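Local coordinates for protein inositol dehydrogenase (Lactobacillus casei, PDB 4MKX) that probably catalyses the NAD-dependent oxidation of scyllo-inositol, as a Rossmann-fold sugar alcohol dehydrogenase of the Gfo/Idh/MocA family, at residues K44-S50 with V65-D71; K111-L115 with L193-H198; V214-G218 with A340-F345. All coordinates share one frame; numbering follows the deposited sequence.

Interaction 1. Residues K44-S50 with V65-D71; sequences KLQAATS and VEEVFED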
loop_
_atom_site.group_PDB
_atom_site.type_symbol
_atom_site.label_atom_id
_atom_site.label_comp_id
_atom_site.label_asym_id
_atom_site.label_seq_id
_atom_site.Cartn_x
_atom_site.Cartn_y
_atom_site.Cartn_z
ATOM N N LYS A 44 40.710 -8.307 4.917
ATOM C CA LYS A 44 41.347 -7.341 5.783
ATOM C C LYS A 44 41.611 -6.090 4.966
ATOM O O LYS A 44 42.109 -6.184 3.846
ATOM C CB LYS A 44 42.670 -7.921 6.275
ATOM C CG LYS A 44 43.517 -6.977 7.090
ATOM C CD LYS A 44 44.782 -7.688 7.549
ATOM C CE LYS A 44 45.733 -6.741 8.266
ATOM N NZ LYS A 44 45.064 -6.026 9.385
ATOM N N LEU A 45 41.275 -4.923 5.508
ATOM C CA LEU A 45 41.663 -3.679 4.847
ATOM C C LEU A 45 43.087 -3.355 5.273
ATOM O O LEU A 45 43.327 -2.916 6.399
ATOM C CB LEU A 45 40.713 -2.531 5.194
ATOM C CG LEU A 45 40.898 -1.284 4.321
ATOM C CD1 LEU A 45 40.517 -1.582 2.889
ATOM C CD2 LEU A 45 40.089 -0.126 4.855
ATOM N N GLN A 46 44.022 -3.586 4.361
ATOM C CA GLN A 46 45.448 -3.541 4.664
ATOM C C GLN A 46 46.061 -2.186 4.332
ATOM O O GLN A 46 46.911 -1.674 5.067
ATOM C CB GLN A 46 46.159 -4.633 3.870
ATOM C CG GLN A 46 47.677 -4.548 3.927
ATOM C CD GLN A 46 48.246 -5.007 5.256
ATOM O OE1 GLN A 46 47.530 -5.539 6.104
ATOM N NE2 GLN A 46 49.544 -4.809 5.438
ATOM N N ALA A 47 45.623 -1.601 3.221
ATOM C CA ALA A 47 46.248 -0.381 2.730
ATOM C C ALA A 47 45.212 0.589 2.180
ATOM O O ALA A 47 44.134 0.179 1.742
ATOM C CB ALA A 47 47.268 -0.714 1.659
ATOM N N ALA A 48 45.542 1.878 2.216
ATOM C CA ALA A 48 44.695 2.918 1.641
ATOM C C ALA A 48 45.569 3.926 0.903
ATOM O O ALA A 48 46.690 4.215 1.340
ATOM C CB ALA A 48 43.882 3.612 2.721
ATOM N N THR A 49 45.062 4.442 -0.216
ATOM C CA THR A 49 45.735 5.507 -0.964
ATOM C C THR A 49 44.830 6.723 -1.027
ATOM O O THR A 49 43.652 6.606 -1.362
ATOM C CB THR A 49 46.039 5.085 -2.408
ATOM O OG1 THR A 49 47.002 4.027 -2.407
ATOM C CG2 THR A 49 46.591 6.260 -3.225
ATOM N N SER A 50 45.376 7.885 -0.682
ATOM C CA SER A 50 44.687 9.156 -0.866
ATOM C C SER A 50 45.709 10.280 -0.817
ATOM O O SER A 50 46.750 10.153 -0.172
ATOM C CB SER A 50 43.626 9.374 0.209
ATOM O OG SER A 50 43.030 10.650 0.066
ATOM N N VAL A 65 44.048 0.771 9.477
ATOM C CA VAL A 65 44.785 0.425 8.270
ATOM C C VAL A 65 46.280 0.566 8.554
ATOM O O VAL A 65 46.715 1.572 9.114
ATOM C CB VAL A 65 44.377 1.337 7.100
ATOM C CG1 VAL A 65 45.390 1.264 5.974
ATOM C CG2 VAL A 65 42.998 0.951 6.597
ATOM N N GLU A 66 47.056 -0.440 8.167
ATOM C CA GLU A 66 48.488 -0.462 8.460
ATOM C C GLU A 66 49.359 0.369 7.512
ATOM O O GLU A 66 50.248 1.096 7.960
ATOM C CB GLU A 66 48.986 -1.904 8.512
ATOM C CG GLU A 66 48.483 -2.651 9.736
ATOM C CD GLU A 66 48.779 -4.132 9.684
ATOM O OE1 GLU A 66 49.752 -4.525 9.002
ATOM O OE2 GLU A 66 48.032 -4.904 10.326
ATOM N N GLU A 67 49.110 0.263 6.210
ATOM C CA GLU A 67 49.943 0.944 5.219
ATOM C C GLU A 67 49.174 2.052 4.505
ATOM O O GLU A 67 48.151 1.789 3.884
ATOM C CB GLU A 67 50.445 -0.061 4.183
ATOM C CG GLU A 67 51.144 -1.276 4.758
ATOM C CD GLU A 67 51.573 -2.254 3.686
ATOM O OE1 GLU A 67 52.596 -1.995 3.019
ATOM O OE2 GLU A 67 50.892 -3.287 3.508
ATOM N N VAL A 68 49.651 3.289 4.595
ATOM C CA VAL A 68 49.031 4.379 3.844
ATOM C C VAL A 68 49.963 4.882 2.736
ATOM O O VAL A 68 51.191 4.829 2.869
ATOM C CB VAL A 68 48.583 5.541 4.753
ATOM C CG1 VAL A 68 47.386 5.125 5.607
ATOM C CG2 VAL A 68 49.727 6.003 5.631
ATOM N N PHE A 69 49.367 5.342 1.639
ATOM C CA PHE A 69 50.123 5.802 0.476
ATOM C C PHE A 69 49.515 7.080 -0.088
ATOM O O PHE A 69 48.311 7.318 0.042
ATOM C CB PHE A 69 50.148 4.721 -0.603
ATOM C CG PHE A 69 50.813 3.445 -0.167
ATOM C CD1 PHE A 69 50.091 2.454 0.493
ATOM C CD2 PHE A 69 52.164 3.240 -0.406
ATOM C CE1 PHE A 69 50.706 1.281 0.897
ATOM C CE2 PHE A 69 52.788 2.071 -0.009
ATOM C CZ PHE A 69 52.061 1.089 0.646
ATOM N N GLU A 70 50.359 7.901 -0.705
ATOM C CA GLU A 70 49.913 9.119 -1.370
ATOM C C GLU A 70 49.762 8.864 -2.865
ATOM O O GLU A 70 49.138 9.650 -3.580
ATOM C CB GLU A 70 50.914 10.257 -1.140
ATOM C CG GLU A 70 50.962 10.801 0.283
ATOM C CD GLU A 70 51.739 9.916 1.243
ATOM O OE1 GLU A 70 52.719 9.261 0.810
ATOM O OE2 GLU A 70 51.370 9.880 2.440
ATOM N N ASP A 71 50.324 7.752 -3.328
ATOM C CA ASP A 71 50.354 7.430 -4.750
ATOM C C ASP A 71 49.847 6.018 -5.003
ATOM O O ASP A 71 50.290 5.078 -4.345
ATOM C CB ASP A 71 51.785 7.565 -5.290
ATOM C CG ASP A 71 51.889 7.188 -6.748
ATOM O OD1 ASP A 71 51.552 8.038 -7.594
ATOM O OD2 ASP A 71 52.288 6.044 -7.058
#

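Interaction 2. Residues K111-L115 with L193-H198; sequences KPIGL and LDMSIH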
loop_
_atom_site.group_PDB
_atom_site.type_symbol
_atom_site.label_atom_id
_atom_site.label_comp_id
_atom_site.label_asym_id
_atom_site.label_seq_id
_atom_site.Cartn_x
_atom_site.Cartn_y
_atom_site.Cartn_z
ATOM N N LYS A 111 31.722 1.897 -10.722
ATOM C CA LYS A 111 31.290 2.446 -11.998
ATOM C C LYS A 111 31.664 3.920 -12.098
ATOM O O LYS A 111 31.898 4.580 -11.082
ATOM C CB LYS A 111 29.770 2.264 -12.153
ATOM C CG LYS A 111 28.914 3.039 -11.128
ATOM C CD LYS A 111 28.544 4.445 -11.637
ATOM C CE LYS A 111 27.933 5.303 -10.529
ATOM N NZ LYS A 111 27.716 6.710 -10.971
ATOM N N PRO A 112 31.747 4.452 -13.329
ATOM C CA PRO A 112 31.740 3.732 -14.603
ATOM C C PRO A 112 33.127 3.168 -14.801
ATOM O O PRO A 112 34.035 3.551 -14.060
ATOM C CB PRO A 112 31.508 4.846 -15.631
ATOM C CG PRO A 112 32.106 6.052 -15.018
ATOM C CD PRO A 112 31.914 5.902 -13.513
ATOM N N ILE A 113 33.303 2.276 -15.762
ATOM C CA ILE A 113 34.645 1.734 -15.978
ATOM C C ILE A 113 35.601 2.832 -16.436
ATOM O O ILE A 113 36.781 2.851 -16.067
ATOM C CB ILE A 113 34.620 0.535 -16.959
ATOM C CG1 ILE A 113 35.963 -0.201 -16.957
ATOM C CG2 ILE A 113 34.209 0.957 -18.386
ATOM C CD1 ILE A 113 35.895 -1.547 -17.639
ATOM N N GLY A 114 35.077 3.762 -17.226
ATOM C CA GLY A 114 35.867 4.844 -17.775
ATOM C C GLY A 114 34.946 5.741 -18.578
ATOM O O GLY A 114 33.733 5.496 -18.633
ATOM N N LEU A 115 35.513 6.767 -19.205
ATOM C CA LEU A 115 34.713 7.796 -19.871
ATOM C C LEU A 115 34.912 7.854 -21.383
ATOM O O LEU A 115 34.064 8.382 -22.116
ATOM C CB LEU A 115 35.039 9.159 -19.265
ATOM C CG LEU A 115 34.868 9.195 -17.751
ATOM C CD1 LEU A 115 35.411 10.481 -17.181
ATOM C CD2 LEU A 115 33.407 9.023 -17.395
ATOM N N LEU A 193 25.218 10.148 -17.381
ATOM C CA LEU A 193 26.452 9.490 -16.971
ATOM C C LEU A 193 26.445 9.260 -15.466
ATOM O O LEU A 193 26.802 8.181 -14.982
ATOM C CB LEU A 193 27.651 10.361 -17.337
ATOM C CG LEU A 193 29.002 9.660 -17.385
ATOM C CD1 LEU A 193 29.202 9.062 -18.769
ATOM C CD2 LEU A 193 30.119 10.637 -17.014
ATOM N N ASP A 194 26.045 10.285 -14.722
ATOM C CA ASP A 194 26.069 10.217 -13.265
ATOM C C ASP A 194 24.974 9.323 -12.692
ATOM O O ASP A 194 25.221 8.508 -11.795
ATOM C CB ASP A 194 25.943 11.625 -12.668
ATOM C CG ASP A 194 27.195 12.459 -12.861
ATOM O OD1 ASP A 194 28.283 11.871 -13.059
ATOM O OD2 ASP A 194 27.090 13.707 -12.801
ATOM N N MET A 195 23.763 9.475 -13.216
ATOM C CA MET A 195 22.577 8.905 -12.578
ATOM C C MET A 195 22.002 7.653 -13.242
ATOM O O MET A 195 21.334 6.857 -12.582
ATOM C CB MET A 195 21.465 9.966 -12.494
ATOM C CG MET A 195 21.759 11.098 -11.536
ATOM S SD MET A 195 21.981 10.500 -9.852
ATOM C CE MET A 195 20.298 10.034 -9.437
ATOM N N SER A 196 22.232 7.481 -14.540
ATOM C CA SER A 196 21.503 6.453 -15.272
ATOM C C SER A 196 22.300 5.205 -15.623
ATOM O O SER A 196 21.741 4.273 -16.193
ATOM C CB SER A 196 20.921 7.039 -16.558
ATOM O OG SER A 196 20.109 8.160 -16.263
ATOM N N ILE A 197 23.597 5.193 -15.317
ATOM C CA ILE A 197 24.413 4.037 -15.645
ATOM C C ILE A 197 23.887 2.759 -14.995
ATOM O O ILE A 197 23.860 1.714 -15.634
ATOM C CB ILE A 197 25.908 4.256 -15.297
ATOM C CG1 ILE A 197 26.507 5.280 -16.256
ATOM C CG2 ILE A 197 26.692 2.961 -15.448
ATOM C CD1 ILE A 197 28.027 5.222 -16.360
ATOM N N HIS A 198 23.436 2.838 -13.741
ATOM C CA HIS A 198 22.891 1.655 -13.095
ATOM C C HIS A 198 21.599 1.206 -13.760
ATOM O O HIS A 198 21.308 0.008 -13.821
ATOM C CB HIS A 198 22.624 1.895 -11.614
ATOM C CG HIS A 198 23.855 2.079 -10.787
ATOM N ND1 HIS A 198 24.800 1.089 -10.626
ATOM C CD2 HIS A 198 24.282 3.134 -10.052
ATOM C CE1 HIS A 198 25.766 1.531 -9.841
ATOM N NE2 HIS A 198 25.469 2.766 -9.467
HETATM O O HOH W 1 28.645 7.508 -13.196
#

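Interaction 3. Residues V214-G218 with A340-F345; sequences VWAIG and ALQEAF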
loop_
_atom_site.group_PDB
_atom_site.type_symbol
_atom_site.label_atom_id
_atom_site.label_comp_id
_atom_site.label_asym_id
_atom_site.label_seq_id
_atom_site.Cartn_x
_atom_site.Cartn_y
_atom_site.Cartn_z
ATOM N N VAL A 214 18.201 6.043 -29.062
ATOM C CA VAL A 214 17.699 6.780 -27.909
ATOM C C VAL A 214 17.374 8.222 -28.273
ATOM O O VAL A 214 17.944 8.799 -29.207
ATOM C CB VAL A 214 18.743 6.814 -26.765
ATOM C CG1 VAL A 214 19.172 5.407 -26.379
ATOM C CG2 VAL A 214 19.959 7.630 -27.165
ATOM N N TRP A 215 16.435 8.803 -27.537
ATOM C CA TRP A 215 16.217 10.241 -27.561
ATOM C C TRP A 215 16.110 10.637 -26.103
ATOM O O TRP A 215 15.529 9.904 -25.312
ATOM C CB TRP A 215 14.926 10.596 -28.312
ATOM C CG TRP A 215 14.647 12.077 -28.403
ATOM C CD1 TRP A 215 15.559 13.081 -28.600
ATOM C CD2 TRP A 215 13.367 12.715 -28.306
ATOM N NE1 TRP A 215 14.921 14.298 -28.631
ATOM C CE2 TRP A 215 13.578 14.104 -28.435
ATOM C CE3 TRP A 215 12.066 12.245 -28.104
ATOM C CZ2 TRP A 215 12.529 15.027 -28.395
ATOM C CZ3 TRP A 215 11.022 13.162 -28.061
ATOM C CH2 TRP A 215 11.261 14.540 -28.206
ATOM N N ALA A 216 16.695 11.771 -25.742
ATOM C CA ALA A 216 16.662 12.240 -24.368
ATOM C C ALA A 216 16.376 13.724 -24.357
ATOM O O ALA A 216 16.868 14.487 -25.213
ATOM C CB ALA A 216 17.976 11.936 -23.641
ATOM N N ILE A 217 15.557 14.131 -23.399
ATOM C CA ILE A 217 15.246 15.535 -23.193
ATOM C C ILE A 217 15.415 15.869 -21.720
ATOM O O ILE A 217 15.535 14.985 -20.879
ATOM C CB ILE A 217 13.816 15.901 -23.664
ATOM C CG1 ILE A 217 12.750 15.133 -22.878
ATOM C CG2 ILE A 217 13.645 15.639 -25.156
ATOM C CD1 ILE A 217 11.322 15.438 -23.381
ATOM N N GLY A 218 15.442 17.149 -21.404
ATOM C CA GLY A 218 15.665 17.536 -20.033
ATOM C C GLY A 218 15.342 18.980 -19.805
ATOM O O GLY A 218 15.088 19.733 -20.749
ATOM N N ALA A 340 25.526 8.156 -25.445
ATOM C CA ALA A 340 24.505 8.298 -26.473
ATOM C C ALA A 340 23.332 9.120 -25.967
ATOM O O ALA A 340 22.782 9.932 -26.711
ATOM C CB ALA A 340 24.036 6.938 -26.948
ATOM N N LEU A 341 22.946 8.903 -24.710
ATOM C CA LEU A 341 21.866 9.684 -24.107
ATOM C C LEU A 341 22.270 11.146 -23.990
ATOM O O LEU A 341 21.473 12.036 -24.248
ATOM C CB LEU A 341 21.506 9.132 -22.721
ATOM C CG LEU A 341 20.795 7.786 -22.695
ATOM C CD1 LEU A 341 20.800 7.227 -21.271
ATOM C CD2 LEU A 341 19.366 7.930 -23.185
ATOM N N GLN A 342 23.520 11.398 -23.619
ATOM C CA GLN A 342 24.006 12.762 -23.506
ATOM C C GLN A 342 24.033 13.450 -24.869
ATOM O O GLN A 342 23.714 14.640 -24.986
ATOM C CB GLN A 342 25.416 12.772 -22.927
ATOM C CG GLN A 342 25.668 13.942 -22.027
ATOM C CD GLN A 342 24.783 13.903 -20.800
ATOM O OE1 GLN A 342 24.795 12.930 -20.037
ATOM N NE2 GLN A 342 23.996 14.956 -20.607
ATOM N N GLU A 343 24.428 12.703 -25.894
ATOM C CA GLU A 343 24.520 13.271 -27.234
ATOM C C GLU A 343 23.127 13.569 -27.772
ATOM O O GLU A 343 22.905 14.608 -28.392
ATOM C CB GLU A 343 25.252 12.321 -28.180
ATOM C CG GLU A 343 25.569 12.961 -29.528
ATOM C CD GLU A 343 26.173 11.987 -30.511
ATOM O OE1 GLU A 343 26.644 10.910 -30.074
ATOM O OE2 GLU A 343 26.169 12.299 -31.723
ATOM N N ALA A 344 22.194 12.653 -27.532
ATOM C CA ALA A 344 20.808 12.851 -27.941
ATOM C C ALA A 344 20.218 14.085 -27.279
ATOM O O ALA A 344 19.461 14.828 -27.897
ATOM C CB ALA A 344 19.979 11.618 -27.624
ATOM N N PHE A 345 20.553 14.300 -26.015
ATOM C CA PHE A 345 20.086 15.485 -25.321
ATOM C C PHE A 345 20.649 16.792 -25.903
ATOM O O PHE A 345 19.913 17.759 -26.090
ATOM C CB PHE A 345 20.394 15.408 -23.829
ATOM C CG PHE A 345 20.213 16.710 -23.140
ATOM C CD1 PHE A 345 18.938 17.198 -22.898
ATOM C CD2 PHE A 345 21.308 17.476 -22.775
ATOM C CE1 PHE A 345 18.759 18.422 -22.289
ATOM C CE2 PHE A 345 21.135 18.702 -22.163
ATOM C CZ PHE A 345 19.857 19.173 -21.920
HETATM O O HOH W 2 17.001 17.275 -25.991
#

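Interaction 1. Residues K44-S50 with V65-D71
Q46 and E67 meet twice, once through the backbone and once through their side chains. E67 N gives a nearly straight bond to Q46 O (3.1 Å, 171°), while E66 N leans on the same oxygen only weakly. Beside it, Q46 NE2 donates to E67 OE2 over 2.8 Å. The carboxylate oxygen lies in the amide plane, but the donor reaches it from the anti side and 27° out of the carboxylate plane, and the two flat groups are turned steeply against each other. The bend of Q46 at chi2 (75°) brings its amide back to E67 although its CB points away. From here the parallel pairing runs on: A48 N to E67 O, F69 N to A48 O (2.9 Å) and S50 N to F69 O (3.1 Å).

Side chains alternate between the faces of this sheet. A47, T49, E67 and F69 share one face, where A47 CB sits at the edge of the F69 ring, 4.0 Å from CE1, and M75 of helix 72-78 packs over A47, T49 and F69. V65 fills the start of the contact: its CG1 rests over Q46 O, and its CG2 lies 3.6 Å from L45 CD2. At the solvent side K44 NZ and E66 OE2 form a weak salt bridge of 3.3 Å.

In the second shell, D80 N also donates to E67 OE2, and S50 OG is held by E55 and by V52 N. T49 OG1 is buried without a polar partner. The strands belong to a beta-alpha-beta unit of the Rossmann fold, with helix 53-63 as the connection. Two N-H groups on one carboxylate oxygen would favour an ionised E67, so the strand pairing probably gains from a charge-assisted side-chain bond.

Interaction 2. Residues K111-L115 with L193-H198
K111 reaches H198 and D194 by a folded route: chi1 of 64° sets CG between its own backbone N and carbonyl carbon, and a bend at chi2 (90°) is followed by an extended run to the amine. The K111 and H198 side chains cross at about a right angle, with K111 CG 3.7 Å from H198 CE1 and K111 CE 3.7 Å from H198 NE2. The lysine tip thus passes the ring and arrives at the end of helix 191-195. There K111 NZ makes a weak bond to D194 O (3.2 Å), while a water beside K111 NZ donates to L193 O at 2.7 Å; its bond from the amine, at 2.5 Å, is suspiciously short and doubtful in detail. The amine is met by a backbone carbonyl directly and probably by another through water, rather than by the D194 carboxylate, which is engaged by R253.

Next to the lysine, the peptide bond between K111 and P112 is cis, and P112 CB lies 3.6 Å from I197 CD1. L115 crosses L193 at about a right angle, their CD2 atoms 3.7 Å apart. The loop has further partners: H93 donates to P112 O, and T335 of helix 328-347 is bonded to G114 O.

A loop following strand 106-109 of the nucleotide-binding domain here faces two helices lying between strands 162-172 and 211-219 of the C-terminal sheet. K111 and P112 match the Glu-Lys-Pro motif of the Gfo/Idh/MocA family, and D194 with H198 matches the Asp/His pair of related inositol dehydrogenases, so the arrangement is consistent with the family's active-site cleft between domains.

Interaction 3. Residues V214-G218 with A340-F345
Strand 214-218 and helix 340-345 pack at a crossing angle of -61°, their axes approaching to 6.3 Å, close for a helix on a sheet. Small residues, A216, G218 and A344, probably allow this: the backbones come together at A216 and F345, where F345 CA directs a CA-H...O contact to A216 O over 3.4 Å. The same carbonyl takes a water, which also donates to F345 O and so bridges the strand and the helix.

V214 and A216 point at the helix. V214 crosses L341 at about a right angle, V214 CB lying 3.8 Å from L341 CD2, and its CG2 reaches over A340 O. A216 CB fits against L341 O at 3.6 Å, while A344 CB lies over the strand backbone, 3.8 Å from both V214 O and A216 N. With CG anti to the backbone N (chi1 167°), F345 carries its ring along to G218, and its edge meets the bare backbone there, F345 CE1 standing 3.7 Å from G218 N. F192 of helix 191-195 and A237 of the neighbouring strand close round A216 and L341.

W215 and I217 turn to the other side of the sheet. I217 CG2 sits 3.4 Å above one face of the indole, toward its rim, while W215 NE1 is bonded to N348. On this side W215 packs on W215 of the second subunit, and I217 on M239 of that subunit. The result is a helix packed on the mixed sheet of the alpha+beta C-terminal Gfo/Idh/MocA domain: one face backed by helix 328-347, the other contributing to subunit assembly.

Along the chain the three contacts come in series, each closing before the next opens. Interaction 1 lies at the outer margin of the parallel Rossmann sheet, and interaction 3 on the mixed C-terminal sheet, about 40 Å away between centres and on the opposite side of the chain's centre. Interaction 2 stands between the domains, about 26 Å from interaction 1 and about 15 Å from interaction 3, again between centres. It touches the latter where L193 packs on Q342, and helix 197-207 leads directly into strand 211-219. Helix 328-347 links them further, meeting the 111-115 loop before backing strand 214-218. Nucleotide-binding fold, probable catalytic cleft and subunit-forming sheet thus follow one another through the protein.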